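Local coordinates for metallocarboxypeptidase (Trypanosoma cruzi, PDB 3DWC), which probably releases C-terminal amino acids other than proline from peptides with broad specificity, as a metal-dependent carboxypeptidase of the M32 family, at residues 169-172 with 173-177; 358-361 with 362-365; 364-367 with 368-372; 387-390 with 391-395. All blocks are in the same frame, centred on the assembly; numbering follows the deposited sequence.

Contact 1: residues 169-172 with 173-177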
loop_
_atom_site.group_PDB
_atom_site.type_symbol
_atom_site.label_atom_id
_atom_site.label_comp_id
_atom_site.label_asym_id
_atom_site.label_seq_id
_atom_site.Cartn_x
_atom_site.Cartn_y
_atom_site.Cartn_z
ATOM N N GLN B 169 -4.552 -9.548 40.325
ATOM C CA GLN B 169 -4.695 -10.674 41.225
ATOM C C GLN B 169 -4.570 -11.982 40.452
ATOM O O GLN B 169 -3.816 -12.887 40.863
ATOM C CB GLN B 169 -6.032 -10.619 41.930
ATOM C CG GLN B 169 -6.351 -11.876 42.731
ATOM C CD GLN B 169 -7.598 -11.698 43.561
ATOM O OE1 GLN B 169 -7.629 -10.889 44.497
ATOM N NE2 GLN B 169 -8.657 -12.452 43.212
ATOM N N ARG B 170 -5.321 -12.090 39.346
ATOM C CA ARG B 170 -5.293 -13.292 38.506
ATOM C C ARG B 170 -3.944 -13.463 37.832
ATOM O O ARG B 170 -3.396 -14.565 37.828
ATOM C CB ARG B 170 -6.431 -13.279 37.475
ATOM C CG ARG B 170 -6.631 -14.593 36.715
ATOM C CD ARG B 170 -6.969 -15.779 37.637
ATOM N NE ARG B 170 -6.781 -17.035 36.916
ATOM C CZ ARG B 170 -6.254 -18.150 37.413
ATOM N NH1 ARG B 170 -6.124 -19.198 36.615
ATOM N NH2 ARG B 170 -5.846 -18.239 38.673
ATOM N N LEU B 171 -3.386 -12.376 37.291
ATOM C CA LEU B 171 -2.040 -12.415 36.696
ATOM C C LEU B 171 -0.958 -12.905 37.680
ATOM O O LEU B 171 -0.112 -13.723 37.324
ATOM C CB LEU B 171 -1.616 -11.037 36.174
ATOM C CG LEU B 171 -1.714 -10.668 34.704
ATOM C CD1 LEU B 171 -0.907 -9.365 34.430
ATOM C CD2 LEU B 171 -1.250 -11.812 33.812
ATOM N N ASP B 172 -0.946 -12.366 38.890
ATOM C CA ASP B 172 -0.047 -12.857 39.940
ATOM C C ASP B 172 -0.259 -14.336 40.283
ATOM O O ASP B 172 0.706 -15.029 40.586
ATOM C CB ASP B 172 -0.204 -12.046 41.245
ATOM C CG ASP B 172 0.498 -10.688 41.192
ATOM O OD1 ASP B 172 0.272 -9.877 42.116
ATOM O OD2 ASP B 172 1.256 -10.423 40.223
ATOM N N GLU B 173 -1.506 -14.803 40.286
ATOM C CA GLU B 173 -1.795 -16.241 40.499
ATOM C C GLU B 173 -1.302 -17.108 39.349
ATOM O O GLU B 173 -0.808 -18.208 39.561
ATOM C CB GLU B 173 -3.280 -16.483 40.664
ATOM C CG GLU B 173 -3.903 -15.941 41.968
ATOM C CD GLU B 173 -5.432 -15.829 41.881
ATOM O OE1 GLU B 173 -5.997 -16.226 40.828
ATOM O OE2 GLU B 173 -6.066 -15.320 42.840
ATOM N N ILE B 174 -1.465 -16.628 38.125
ATOM C CA ILE B 174 -1.034 -17.383 36.939
ATOM C C ILE B 174 0.494 -17.511 36.916
ATOM O O ILE B 174 1.006 -18.609 36.740
ATOM C CB ILE B 174 -1.577 -16.790 35.629
ATOM C CG1 ILE B 174 -3.097 -17.011 35.540
ATOM C CG2 ILE B 174 -0.867 -17.394 34.407
ATOM C CD1 ILE B 174 -3.756 -16.195 34.418
ATOM N N PHE B 175 1.209 -16.416 37.126
ATOM C CA PHE B 175 2.663 -16.438 37.063
ATOM C C PHE B 175 3.314 -17.081 38.279
ATOM O O PHE B 175 4.349 -17.718 38.166
ATOM C CB PHE B 175 3.207 -15.046 36.781
ATOM C CG PHE B 175 3.124 -14.647 35.320
ATOM C CD1 PHE B 175 3.906 -15.283 34.376
ATOM C CD2 PHE B 175 2.222 -13.684 34.892
ATOM C CE1 PHE B 175 3.787 -14.948 32.996
ATOM C CE2 PHE B 175 2.116 -13.326 33.550
ATOM C CZ PHE B 175 2.913 -13.948 32.601
ATOM N N GLY B 176 2.711 -16.925 39.443
ATOM C CA GLY B 176 3.105 -17.693 40.636
ATOM C C GLY B 176 2.948 -19.183 40.430
ATOM O O GLY B 176 3.783 -19.971 40.906
ATOM N N ASN B 177 1.876 -19.577 39.726
ATOM C CA ASN B 177 1.682 -20.986 39.363
ATOM C C ASN B 177 2.850 -21.441 38.489
ATOM O O ASN B 177 3.575 -22.353 38.847
ATOM C CB ASN B 177 0.366 -21.215 38.654
ATOM C CG ASN B 177 0.100 -22.687 38.391
ATOM O OD1 ASN B 177 0.737 -23.319 37.554
ATOM N ND2 ASN B 177 -0.862 -23.237 39.108
#
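Near the start of helix 168-196, Arg-170 and Glu-173 make a salt bridge of the i to i+3 type along the helix surface. Arg-170 NH2 donates to Glu-173 OE1 over 3.0 Å, and an N-H...O angle of 166° shows the bond to be nearly straight. The acceptor lies in the guanidinium plane but is met on the anti side of the carboxylate. With the two planes 61° apart, the bridge rests on one bond and is not two-pronged. A bend at chi2 of Arg-170 (60°) lays the guanidinium over the next turn, where Ile-174 CG1 sits above the centre of one face, 3.8 Å from Arg-170 CZ. Glu-173 OE2 points the other way and rests 3.5 Å from Gln-169 CG, a packing contact between two chains that run alongside each other. On the inner side of the helix, Leu-171 CD2 meets Phe-175 CE2 at 3.7 Å, with both side chains pointing the same way. The bond from Ile-174 N to Arg-170 O, 2.8 Å long, is one of four successive i to i+4 backbone bonds that keep the turn helical. Arg-170 NH1 has a second partner in the carbonyl oxygen of Leu-487. Ile-174 packs on Leu-425 and Met-428 of helix 421-441, whereas Phe-175 stacks on Tyr-366 of helix 358-374, the helix whose Arg-370 forms a salt bridge with Asp-172.

Contact 2: residues 358-361 with 362-365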
loop_
_atom_site.group_PDB
_atom_site.type_symbol
_atom_site.label_atom_id
_atom_site.label_comp_id
_atom_site.label_asym_id
_atom_site.label_seq_id
_atom_site.Cartn_x
_atom_site.Cartn_y
_atom_site.Cartn_z
ATOM N N TYR B 358 11.023 -19.971 26.837
ATOM C CA TYR B 358 10.317 -18.745 26.518
ATOM C C TYR B 358 9.467 -18.141 27.687
ATOM O O TYR B 358 9.657 -16.974 28.047
ATOM C CB TYR B 358 9.495 -18.955 25.249
ATOM C CG TYR B 358 9.115 -17.667 24.592
ATOM C CD1 TYR B 358 9.772 -17.227 23.451
ATOM C CD2 TYR B 358 8.148 -16.853 25.148
ATOM C CE1 TYR B 358 9.440 -16.034 22.863
ATOM C CE2 TYR B 358 7.807 -15.676 24.558
ATOM C CZ TYR B 358 8.453 -15.272 23.427
ATOM O OH TYR B 358 8.095 -14.091 22.864
ATOM N N PRO B 359 8.561 -18.916 28.288
ATOM C CA PRO B 359 7.769 -18.368 29.392
ATOM C C PRO B 359 8.600 -17.835 30.582
ATOM O O PRO B 359 8.137 -16.949 31.296
ATOM C CB PRO B 359 6.957 -19.568 29.851
ATOM C CG PRO B 359 7.655 -20.743 29.343
ATOM C CD PRO B 359 8.174 -20.299 28.017
ATOM N N LEU B 360 9.775 -18.406 30.812
ATOM C CA LEU B 360 10.655 -17.907 31.846
ATOM C C LEU B 360 11.128 -16.457 31.542
ATOM O O LEU B 360 11.182 -15.627 32.450
ATOM C CB LEU B 360 11.806 -18.877 32.054
ATOM C CG LEU B 360 11.315 -20.188 32.667
ATOM C CD1 LEU B 360 12.371 -21.289 32.573
ATOM C CD2 LEU B 360 10.838 -19.981 34.113
ATOM N N HIS B 361 11.396 -16.144 30.274
ATOM C CA HIS B 361 11.736 -14.781 29.852
ATOM C C HIS B 361 10.546 -13.839 30.067
ATOM O O HIS B 361 10.700 -12.717 30.508
ATOM C CB HIS B 361 12.153 -14.749 28.361
ATOM C CG HIS B 361 13.468 -15.440 28.057
ATOM N ND1 HIS B 361 14.677 -14.769 27.999
ATOM C CD2 HIS B 361 13.749 -16.734 27.766
ATOM C CE1 HIS B 361 15.642 -15.625 27.715
ATOM N NE2 HIS B 361 15.102 -16.821 27.546
ATOM N N VAL B 362 9.338 -14.321 29.784
ATOM C CA VAL B 362 8.123 -13.535 29.936
ATOM C C VAL B 362 7.842 -13.323 31.410
ATOM O O VAL B 362 7.562 -12.201 31.834
ATOM C CB VAL B 362 6.921 -14.238 29.217
ATOM C CG1 VAL B 362 5.582 -13.571 29.550
ATOM C CG2 VAL B 362 7.177 -14.283 27.687
ATOM N N MET B 363 7.886 -14.404 32.189
ATOM C CA MET B 363 7.627 -14.302 33.613
ATOM C C MET B 363 8.507 -13.240 34.271
ATOM O O MET B 363 8.054 -12.396 35.025
ATOM C CB MET B 363 7.926 -15.611 34.321
ATOM C CG MET B 363 7.709 -15.516 35.797
ATOM S SD MET B 363 7.423 -17.126 36.521
ATOM C CE MET B 363 9.040 -17.864 36.428
ATOM N N LEU B 364 9.782 -13.309 34.001
ATOM C CA LEU B 364 10.694 -12.301 34.542
ATOM C C LEU B 364 10.395 -10.853 34.129
ATOM O O LEU B 364 10.670 -9.921 34.898
ATOM C CB LEU B 364 12.132 -12.684 34.248
ATOM C CG LEU B 364 13.028 -12.125 33.167
ATOM C CD1 LEU B 364 13.377 -10.642 33.297
ATOM C CD2 LEU B 364 14.258 -12.973 33.279
ATOM N N ARG B 365 9.855 -10.644 32.934
ATOM C CA ARG B 365 9.511 -9.289 32.537
ATOM C C ARG B 365 8.253 -8.864 33.256
ATOM O O ARG B 365 8.136 -7.713 33.660
ATOM C CB ARG B 365 9.371 -9.158 31.047
ATOM C CG ARG B 365 10.661 -9.376 30.301
ATOM C CD ARG B 365 10.402 -9.729 28.828
ATOM N NE ARG B 365 11.610 -9.605 27.997
ATOM C CZ ARG B 365 12.662 -10.409 28.130
ATOM N NH1 ARG B 365 13.731 -10.248 27.376
ATOM N NH2 ARG B 365 12.658 -11.357 29.045
HETATM O O HOH W 1 15.414 -12.289 28.936
#
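Arg-365 reaches back one turn to His-361, its NH2 donating to His-361 O over 2.8 Å. The conformation explains the reach: CG stands beside the backbone N, the chain runs extended to NE, and a turn at chi4 (67°) swings NH2 inward. On the way Arg-365 CG passes 3.3 Å from His-361 O, so the aliphatic stem covers the same carbonyl that the guanidinium grips. The oxygen lies near the guanidinium plane, but the donor comes from above the carbonyl plane, 47° out of it. The helical bond from Arg-365 N to His-361 O is weak, consistent with a carbonyl shared between two donors. A water bridges the two side chains, 2.8 Å from His-361 ND1, and accepts from Arg-365 NH2 at 2.9 Å. It lies in the plane of both flat groups, although ring and guanidinium are turned 54° apart. These are the opening turns of helix 358-374, a largely buried part of this mostly alpha-helical fold, and the side chain of Tyr-358 comes within about 8 Å of the bound cobalt. Tyr-358 CE2 touches Val-362 CG2 at 3.5 Å, the methyl meeting the ring obliquely. Met-363 bends at its last torsion and sets CE 3.6 Å from Leu-360 CD2, the two chains lying alongside each other. Beyond the segments, Arg-365 NE forms a salt bridge with Asp-409, and Phe-420 makes a cation-pi contact with Arg-365.

Contact 3: residues 364-367 with 368-372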
loop_
_atom_site.group_PDB
_atom_site.type_symbol
_atom_site.label_atom_id
_atom_site.label_comp_id
_atom_site.label_asym_id
_atom_site.label_seq_id
_atom_site.Cartn_x
_atom_site.Cartn_y
_atom_site.Cartn_z
ATOM N N LEU B 364 9.782 -13.309 34.001
ATOM C CA LEU B 364 10.694 -12.301 34.542
ATOM C C LEU B 364 10.395 -10.853 34.129
ATOM O O LEU B 364 10.670 -9.921 34.898
ATOM C CB LEU B 364 12.132 -12.684 34.248
ATOM C CG LEU B 364 13.028 -12.125 33.167
ATOM C CD1 LEU B 364 13.377 -10.642 33.297
ATOM C CD2 LEU B 364 14.258 -12.973 33.279
ATOM N N ARG B 365 9.855 -10.644 32.934
ATOM C CA ARG B 365 9.511 -9.289 32.537
ATOM C C ARG B 365 8.253 -8.864 33.256
ATOM O O ARG B 365 8.136 -7.713 33.660
ATOM C CB ARG B 365 9.371 -9.158 31.047
ATOM C CG ARG B 365 10.661 -9.376 30.301
ATOM C CD ARG B 365 10.402 -9.729 28.828
ATOM N NE ARG B 365 11.610 -9.605 27.997
ATOM C CZ ARG B 365 12.662 -10.409 28.130
ATOM N NH1 ARG B 365 13.731 -10.248 27.376
ATOM N NH2 ARG B 365 12.658 -11.357 29.045
ATOM N N TYR B 366 7.323 -9.795 33.449
ATOM C CA TYR B 366 6.110 -9.494 34.195
ATOM C C TYR B 366 6.496 -8.920 35.601
ATOM O O TYR B 366 6.085 -7.815 35.992
ATOM C CB TYR B 366 5.195 -10.737 34.278
ATOM C CG TYR B 366 4.109 -10.562 35.294
ATOM C CD1 TYR B 366 4.091 -11.299 36.456
ATOM C CD2 TYR B 366 3.125 -9.579 35.122
ATOM C CE1 TYR B 366 3.084 -11.109 37.416
ATOM C CE2 TYR B 366 2.130 -9.391 36.054
ATOM C CZ TYR B 366 2.122 -10.151 37.195
ATOM O OH TYR B 366 1.154 -9.926 38.107
ATOM N N GLU B 367 7.353 -9.656 36.295
ATOM C CA GLU B 367 7.697 -9.376 37.666
ATOM C C GLU B 367 8.360 -8.012 37.838
ATOM O O GLU B 367 7.978 -7.229 38.704
ATOM C CB GLU B 367 8.567 -10.520 38.208
ATOM C CG GLU B 367 7.734 -11.775 38.360
ATOM C CD GLU B 367 8.503 -13.059 38.572
ATOM O OE1 GLU B 367 7.819 -14.114 38.657
ATOM O OE2 GLU B 367 9.750 -13.040 38.661
ATOM N N ILE B 368 9.298 -7.715 36.961
ATOM C CA ILE B 368 9.947 -6.432 36.941
ATOM C C ILE B 368 8.967 -5.291 36.645
ATOM O O ILE B 368 8.929 -4.307 37.402
ATOM C CB ILE B 368 11.108 -6.435 35.945
ATOM C CG1 ILE B 368 12.187 -7.399 36.447
ATOM C CG2 ILE B 368 11.673 -5.014 35.777
ATOM C CD1 ILE B 368 13.074 -7.938 35.381
ATOM N N GLU B 369 8.156 -5.432 35.595
ATOM C CA GLU B 369 7.141 -4.426 35.258
ATOM C C GLU B 369 6.210 -4.126 36.422
ATOM O O GLU B 369 5.968 -2.969 36.781
ATOM C CB GLU B 369 6.316 -4.884 34.041
ATOM C CG GLU B 369 7.049 -4.739 32.731
ATOM C CD GLU B 369 6.146 -4.861 31.534
ATOM O OE1 GLU B 369 4.950 -5.223 31.691
ATOM O OE2 GLU B 369 6.650 -4.619 30.421
ATOM N N ARG B 370 5.680 -5.193 36.995
ATOM C CA ARG B 370 4.847 -5.117 38.191
ATOM C C ARG B 370 5.554 -4.396 39.354
ATOM O O ARG B 370 4.964 -3.525 40.016
ATOM C CB ARG B 370 4.414 -6.534 38.602
ATOM C CG ARG B 370 3.434 -6.602 39.774
ATOM C CD ARG B 370 3.440 -7.996 40.396
ATOM N NE ARG B 370 4.782 -8.429 40.820
ATOM C CZ ARG B 370 5.122 -9.677 41.164
ATOM N NH1 ARG B 370 4.229 -10.666 41.155
ATOM N NH2 ARG B 370 6.370 -9.943 41.532
ATOM N N ASP B 371 6.810 -4.762 39.586
ATOM C CA ASP B 371 7.579 -4.232 40.714
ATOM C C ASP B 371 7.953 -2.760 40.534
ATOM O O ASP B 371 8.050 -2.026 41.521
ATOM C CB ASP B 371 8.852 -5.052 40.946
ATOM C CG ASP B 371 8.591 -6.377 41.681
ATOM O OD1 ASP B 371 7.445 -6.608 42.149
ATOM O OD2 ASP B 371 9.561 -7.173 41.814
ATOM N N LEU B 372 8.185 -2.334 39.298
ATOM C CA LEU B 372 8.509 -0.922 39.019
ATOM C C LEU B 372 7.267 -0.044 39.250
ATOM O O LEU B 372 7.311 0.959 39.935
ATOM C CB LEU B 372 9.038 -0.746 37.584
ATOM C CG LEU B 372 10.456 -1.234 37.271
ATOM C CD1 LEU B 372 10.619 -1.418 35.783
ATOM C CD2 LEU B 372 11.558 -0.250 37.818
#
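Arg-370 lies back over the preceding turn of helix 358-374, between Tyr-366 and Glu-367. Its CB is 3.4 Å from Tyr-366 O, the carbonyl oxygen that also accepts from Arg-370 N over 2.8 Å. CG leaves opposite the backbone N (chi1 -175°), and CD then comes alongside the phenol, 3.8 Å from Tyr-366 OH. At CD the chain bends (chi3 56°), which folds the guanidinium back over Glu-367. NE makes only a weak, long bond to Asp-371 OD1 at 3.5 Å, part of a salt bridge between sequence neighbours. At the tip the two terminal nitrogens separate: NH1 approaches Tyr-366 CE1 obliquely at 3.9 Å, while NH2 lies 3.9 Å from Glu-367 CG. Glu-367 CA covers one face of the group. The carboxylate of Glu-367 is turned only 11° from the guanidinium plane, yet Glu-367 OE1 and Arg-370 NH2 are 5.3 Å apart, so no salt bridge forms between them. On another side of the helix, Leu-364 CD1 and Ile-368 CD1 press together at 3.4 Å, tighter than usual for two methyl groups. Trp-386 of helix 382-394 touches both residues. Each charge finds its firmer partner outside the turn: Arg-370 NH1 binds Asp-172 of helix 168-196, and Glu-367 is held by Arg-179, Lys-389 and Tyr-393. The chemistry therefore implies that the Arg-370 guanidinium packs on the backbone and stem of Glu-367, while the charges of both are spent on joining separate helices, with any mutual attraction acting only at a distance.

Contact 4: residues 387-390 with 391-395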
loop_
_atom_site.group_PDB
_atom_site.type_symbol
_atom_site.label_atom_id
_atom_site.label_comp_id
_atom_site.label_asym_id
_atom_site.label_seq_id
_atom_site.Cartn_x
_atom_site.Cartn_y
_atom_site.Cartn_z
ATOM N N ASN B 387 19.395 -9.828 36.227
ATOM C CA ASN B 387 20.414 -10.851 36.448
ATOM C C ASN B 387 20.000 -11.902 37.490
ATOM O O ASN B 387 20.241 -13.103 37.310
ATOM C CB ASN B 387 21.725 -10.192 36.862
ATOM C CG ASN B 387 22.803 -11.207 37.188
ATOM O OD1 ASN B 387 23.252 -11.953 36.322
ATOM N ND2 ASN B 387 23.200 -11.260 38.451
ATOM N N GLU B 388 19.417 -11.444 38.596
ATOM C CA GLU B 388 18.932 -12.346 39.647
ATOM C C GLU B 388 17.938 -13.358 39.096
ATOM O O GLU B 388 18.023 -14.561 39.348
ATOM C CB GLU B 388 18.234 -11.557 40.756
ATOM C CG GLU B 388 19.169 -10.819 41.704
ATOM C CD GLU B 388 18.412 -10.024 42.769
ATOM O OE1 GLU B 388 19.028 -9.653 43.807
ATOM O OE2 GLU B 388 17.200 -9.768 42.567
ATOM N N LYS B 389 16.959 -12.830 38.373
ATOM C CA LYS B 389 15.896 -13.626 37.800
ATOM C C LYS B 389 16.429 -14.551 36.719
ATOM O O LYS B 389 16.006 -15.697 36.638
ATOM C CB LYS B 389 14.776 -12.713 37.295
ATOM C CG LYS B 389 13.966 -12.111 38.474
ATOM C CD LYS B 389 12.974 -11.022 38.087
ATOM C CE LYS B 389 12.179 -10.513 39.301
ATOM N NZ LYS B 389 11.474 -11.601 40.074
ATOM N N MET B 390 17.389 -14.067 35.932
ATOM C CA MET B 390 17.961 -14.853 34.823
ATOM C C MET B 390 18.723 -16.074 35.336
ATOM O O MET B 390 18.554 -17.184 34.813
ATOM C CB MET B 390 18.873 -13.977 33.932
ATOM C CG MET B 390 18.134 -13.112 32.910
ATOM S SD MET B 390 17.166 -14.025 31.643
ATOM C CE MET B 390 18.452 -14.999 30.816
ATOM N N LYS B 391 19.552 -15.869 36.356
ATOM C CA LYS B 391 20.250 -16.963 37.030
ATOM C C LYS B 391 19.255 -17.916 37.654
ATOM O O LYS B 391 19.414 -19.121 37.591
ATOM C CB LYS B 391 21.170 -16.441 38.149
ATOM C CG LYS B 391 22.392 -15.652 37.678
ATOM C CD LYS B 391 22.948 -14.704 38.758
ATOM C CE LYS B 391 23.594 -15.441 39.932
ATOM N NZ LYS B 391 24.185 -14.525 40.986
ATOM N N SER B 392 18.223 -17.364 38.272
ATOM C CA SER B 392 17.291 -18.179 39.032
ATOM C C SER B 392 16.404 -19.052 38.150
ATOM O O SER B 392 16.170 -20.233 38.447
ATOM C CB SER B 392 16.416 -17.273 39.887
ATOM O OG SER B 392 15.618 -18.061 40.728
ATOM N N TYR B 393 15.872 -18.452 37.093
ATOM C CA TYR B 393 14.922 -19.123 36.226
ATOM C C TYR B 393 15.586 -19.932 35.127
ATOM O O TYR B 393 15.179 -21.057 34.870
ATOM C CB TYR B 393 13.959 -18.100 35.615
ATOM C CG TYR B 393 13.135 -17.326 36.638
ATOM C CD1 TYR B 393 12.821 -17.870 37.874
ATOM C CD2 TYR B 393 12.629 -16.076 36.342
ATOM C CE1 TYR B 393 12.052 -17.160 38.804
ATOM C CE2 TYR B 393 11.841 -15.361 37.269
ATOM C CZ TYR B 393 11.567 -15.917 38.497
ATOM O OH TYR B 393 10.802 -15.221 39.426
ATOM N N LEU B 394 16.621 -19.365 34.504
ATOM C CA LEU B 394 17.277 -19.964 33.322
ATOM C C LEU B 394 18.723 -20.426 33.555
ATOM O O LEU B 394 19.350 -20.956 32.638
ATOM C CB LEU B 394 17.264 -18.956 32.177
ATOM C CG LEU B 394 15.888 -18.670 31.575
ATOM C CD1 LEU B 394 15.812 -17.269 31.012
ATOM C CD2 LEU B 394 15.539 -19.688 30.491
ATOM N N GLY B 395 19.259 -20.213 34.754
ATOM C CA GLY B 395 20.631 -20.614 35.077
ATOM C C GLY B 395 21.725 -19.825 34.363
ATOM O O GLY B 395 22.859 -20.295 34.261
#
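The Tyr-393 ring is met obliquely by Lys-389 O, 3.4 Å from Tyr-393 CD2, one turn back on helix 382-394. Lys-389 runs alongside the ring, its CB 4.0 Å from Tyr-393 CE2. The other flat group, the Asn-387 amide, is crossed by the aliphatic part of Lys-391, whose CD lies 3.5 Å from Asn-387 ND2; Asn-387 OD1 accepts from the backbone N of Thr-398. On the buried side, Met-390 curls at chi2 (-63°) and chi3 (-61°), and the curl brings its CE 3.5 Å from Leu-394 CD1, a tight carbon contact. Leu-394 CD1 also lies 3.6 Å from Met-390 SD, so one methyl group touches both atoms at the thioether end. Gly-395 follows with positive phi, leaving helical geometry. Between the polar tips, Lys-389 NZ and Tyr-393 OH are 3.7 Å apart. Both turn to OE2 of Glu-367 on helix 358-374, the lysine through a salt bridge and the phenol through a hydrogen bond. Two donors one turn apart thus converge on a single carboxylate oxygen, which would be expected to stabilise its negative charge at this helix interface.

Contacts 2 and 3 are overlapping stretches of helix 358-374, sharing Leu-364 and Arg-365, their centres 10 Å apart, with contacts 1 and 4 on helices that pack against it. Contact 1 joins contact 3 through Asp-172 OD2 and Arg-370 NH1, 3.1 Å apart, and reaches contact 2 where Phe-175 O meets Met-363 SD at 3.5 Å. Contact 4 is tied to contact 3 by Glu-367 OE2 and Lys-389 NZ at 2.7 Å, and to contact 2 by His-361 NE2 and Leu-394 CD1 at 3.6 Å. Contacts 1 and 4 do not touch: their nearest atoms are about 7 Å apart. The metal end belongs to contact 2, where the side chain of Tyr-358 is about 10 Å from that of Glu-268, the predicted catalytic residue.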